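2-hydroxymethyl glutarate dehydrogenase (Eubacterium barkeri, PDB 3CKY) catalyses the NAD-dependent interconversion of 2-formylglutarate and (S)-2-hydroxymethylglutarate, a step in the fermentation of nicotinate. Local coordinates at the interface of chains A and B. Residues are numbered along the deposited sequence; one frame, centred on the assembly and turned at random. Chains: chain A/B, 2-hydroxymethyl glutarate dehydrogenase.

The interface of chains A and B. Residues chain A 188, 191, 205, 209, 212, 214; chain B 176-177, 180-181, 184.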
ATOM      1  N   LEU A 188      13.384   3.248   8.039  1.00 39.50           N
ATOM      2  CA  LEU A 188      14.158   3.721   9.190  1.00 39.38           C
ATOM      3  C   LEU A 188      13.293   4.541  10.157  1.00 39.51           C
ATOM      4  O   LEU A 188      13.361   4.372  11.389  1.00 39.23           O
ATOM      5  CB  LEU A 188      15.360   4.547   8.710  1.00 39.23           C
ATOM      6  CG  LEU A 188      16.359   4.985   9.794  1.00 39.58           C
ATOM      7  CD1 LEU A 188      16.976   3.769  10.528  1.00 37.53           C
ATOM      8  CD2 LEU A 188      17.425   5.896   9.206  1.00 38.59           C
ATOM      9  N   ALA A 191      11.041   2.316  12.241  1.00 39.57           N
ATOM     10  CA  ALA A 191      11.940   1.461  13.032  1.00 39.53           C
ATOM     11  C   ALA A 191      12.500   2.151  14.266  1.00 39.54           C
ATOM     12  O   ALA A 191      12.568   1.561  15.355  1.00 39.91           O
ATOM     13  CB  ALA A 191      13.093   0.960  12.167  1.00 39.44           C
ATOM     14  N   MET A 205      20.816   2.408  19.111  1.00 44.85           N
ATOM     15  CA  MET A 205      20.422   1.940  17.791  1.00 45.56           C
ATOM     16  C   MET A 205      21.415   2.328  16.709  1.00 46.12           C
ATOM     17  O   MET A 205      21.762   1.512  15.872  1.00 46.19           O
ATOM     18  CB  MET A 205      19.018   2.439  17.437  1.00 45.42           C
ATOM     19  CG  MET A 205      17.918   1.694  18.182  1.00 44.72           C
ATOM     20  SD  MET A 205      16.240   2.162  17.670  1.00 44.11           S
ATOM     21  CE  MET A 205      16.081   3.807  18.371  1.00 41.79           C
ATOM     22  N   ILE A 209      22.873  -0.955  15.073  1.00 46.95           N
ATOM     23  CA  ILE A 209      22.364  -1.177  13.711  1.00 47.10           C
ATOM     24  C   ILE A 209      23.369  -0.716  12.654  1.00 46.90           C
ATOM     25  O   ILE A 209      23.501  -1.338  11.594  1.00 46.99           O
ATOM     26  CB  ILE A 209      21.017  -0.474  13.498  1.00 47.21           C
ATOM     27  CG1 ILE A 209      19.984  -1.070  14.461  1.00 47.76           C
ATOM     28  CG2 ILE A 209      20.535  -0.591  12.039  1.00 46.62           C
ATOM     29  CD1 ILE A 209      18.784  -0.177  14.691  1.00 47.98           C
ATOM     30  N   SER A 212      25.457  -3.489  11.871  1.00 44.80           N
ATOM     31  CA  SER A 212      24.658  -4.685  11.716  1.00 44.41           C
ATOM     32  C   SER A 212      23.964  -4.672  10.361  1.00 43.68           C
ATOM     33  O   SER A 212      24.086  -3.702   9.615  1.00 42.59           O
ATOM     34  CB  SER A 212      23.648  -4.782  12.862  1.00 44.51           C
ATOM     35  OG  SER A 212      24.311  -4.900  14.109  1.00 45.41           O
ATOM     36  N   GLY A 214      21.004  -4.330   9.348  1.00 42.84           N
ATOM     37  CA  GLY A 214      19.953  -3.352   9.095  1.00 42.90           C
ATOM     38  C   GLY A 214      20.451  -2.046   8.508  1.00 42.88           C
ATOM     39  O   GLY A 214      19.641  -1.224   8.093  1.00 42.83           O
TER
ATOM     40  N   VAL B 176      14.477  -4.477  15.784  1.00 39.70           N
ATOM     41  CA  VAL B 176      14.595  -3.267  14.963  1.00 39.75           C
ATOM     42  C   VAL B 176      15.624  -3.455  13.830  1.00 39.77           C
ATOM     43  O   VAL B 176      15.374  -3.061  12.687  1.00 39.92           O
ATOM     44  CB  VAL B 176      14.938  -2.051  15.826  1.00 39.60           C
ATOM     45  CG1 VAL B 176      15.221  -0.822  14.951  1.00 39.44           C
ATOM     46  CG2 VAL B 176      13.815  -1.784  16.789  1.00 39.60           C
ATOM     47  N   ASN B 177      16.753  -4.087  14.130  1.00 39.64           N
ATOM     48  CA  ASN B 177      17.739  -4.363  13.091  1.00 39.80           C
ATOM     49  C   ASN B 177      17.181  -5.229  11.971  1.00 39.83           C
ATOM     50  O   ASN B 177      17.313  -4.887  10.800  1.00 39.76           O
ATOM     51  CB  ASN B 177      18.989  -5.024  13.676  1.00 39.74           C
ATOM     52  CG  ASN B 177      20.024  -5.353  12.613  1.00 39.56           C
ATOM     53  OD1 ASN B 177      20.700  -4.461  12.101  1.00 39.30           O
ATOM     54  ND2 ASN B 177      20.128  -6.630  12.255  1.00 38.05           N
ATOM     55  N   LEU B 180      14.695  -3.811   9.579  1.00 40.40           N
ATOM     56  CA  LEU B 180      15.310  -2.969   8.566  1.00 40.08           C
ATOM     57  C   LEU B 180      15.938  -3.828   7.471  1.00 40.11           C
ATOM     58  O   LEU B 180      15.835  -3.492   6.297  1.00 39.78           O
ATOM     59  CB  LEU B 180      16.346  -2.026   9.185  1.00 39.94           C
ATOM     60  CG  LEU B 180      15.756  -0.900  10.056  1.00 39.78           C
ATOM     61  CD1 LEU B 180      16.880  -0.153  10.843  1.00 38.00           C
ATOM     62  CD2 LEU B 180      14.921   0.054   9.207  1.00 37.66           C
ATOM     63  N   LEU B 181      16.588  -4.928   7.857  1.00 39.65           N
ATOM     64  CA  LEU B 181      17.131  -5.867   6.877  1.00 39.52           C
ATOM     65  C   LEU B 181      16.036  -6.349   5.907  1.00 39.60           C
ATOM     66  O   LEU B 181      16.213  -6.321   4.688  1.00 38.99           O
ATOM     67  CB  LEU B 181      17.766  -7.068   7.582  1.00 39.38           C
ATOM     68  CG  LEU B 181      18.274  -8.201   6.683  1.00 39.09           C
ATOM     69  CD1 LEU B 181      19.290  -7.676   5.674  1.00 36.71           C
ATOM     70  CD2 LEU B 181      18.843  -9.375   7.498  1.00 38.66           C
ATOM     71  N   ASN B 184      14.622  -3.412   3.742  1.00 39.17           N
ATOM     72  CA  ASN B 184      15.615  -3.024   2.748  1.00 39.36           C
ATOM     73  C   ASN B 184      15.678  -4.029   1.600  1.00 39.36           C
ATOM     74  O   ASN B 184      15.825  -3.644   0.437  1.00 39.35           O
ATOM     75  CB  ASN B 184      16.994  -2.835   3.384  1.00 39.34           C
ATOM     76  CG  ASN B 184      17.030  -1.685   4.381  1.00 39.61           C
ATOM     77  OD1 ASN B 184      16.105  -0.849   4.427  1.00 40.02           O
ATOM     78  ND2 ASN B 184      18.087  -1.651   5.213  1.00 38.46           N
TER
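B:Leu180 points its forked tip into chain A, between helix 169-197 of that chain on one flank and helix 202-210 on the other. Its CD2 branch meets the methyl CB of A:Ala191 at 3.6 Å and also rests against the backbone of A:Leu188, one turn earlier. The CD1 branch lies between the two flanks, meeting CG2 of A:Ile209 at 3.9 Å on helix 202-210 and the CD1 methyl of A:Leu188 on helix 169-197. CG of B:Leu180 stands anti to its own carbonyl carbon, which sends it and its two methyls towards A:Ala191 and A:Ile209. Its CB packs on CA of A:Gly214. One turn back, B:Val176 continues the apolar seam: its CG1 takes the CD1 end of A:Ile209 at 3.6 Å, the two side chains crossing at about a right angle. The sulphur of A:Met205 only brushes that same methyl, at 4.2 Å.

The polar clasp lies beside this core. With CG anti to the backbone N (chi1 179°), the side chain of B:Asn177 extends past A:Ile209, the two running in opposite directions, and brings its amide to A:Gly214. The amide oxygen OD1 accepts a hydrogen bond from the backbone N of A:Gly214 at 2.8 Å. It is bent, 141° at the hydrogen. The donor lies 39° out of the carbonyl plane, off the lone-pair direction. CB of A:Ser212 packs against the same amide. An alanine in place of B:Asn177 would probably leave the A:Gly214 N-H without this acceptor and open a gap beside A:Ser212.

Towards B:Asn184 the contact slackens. ND2 of that residue, which has hardly any surface hidden by chain A, makes a weak hydrogen bond to the carbonyl O of A:Gly214 at 3.3 Å.

In this homotetramer the patch recurs with the chains exchanged, across a two-fold axis. It packs helix 169-197 of B against the same helix of A, helix 202-210 and the loop ahead of helix 217-228, with its centre about 22 Å from the active-site A:Lys174.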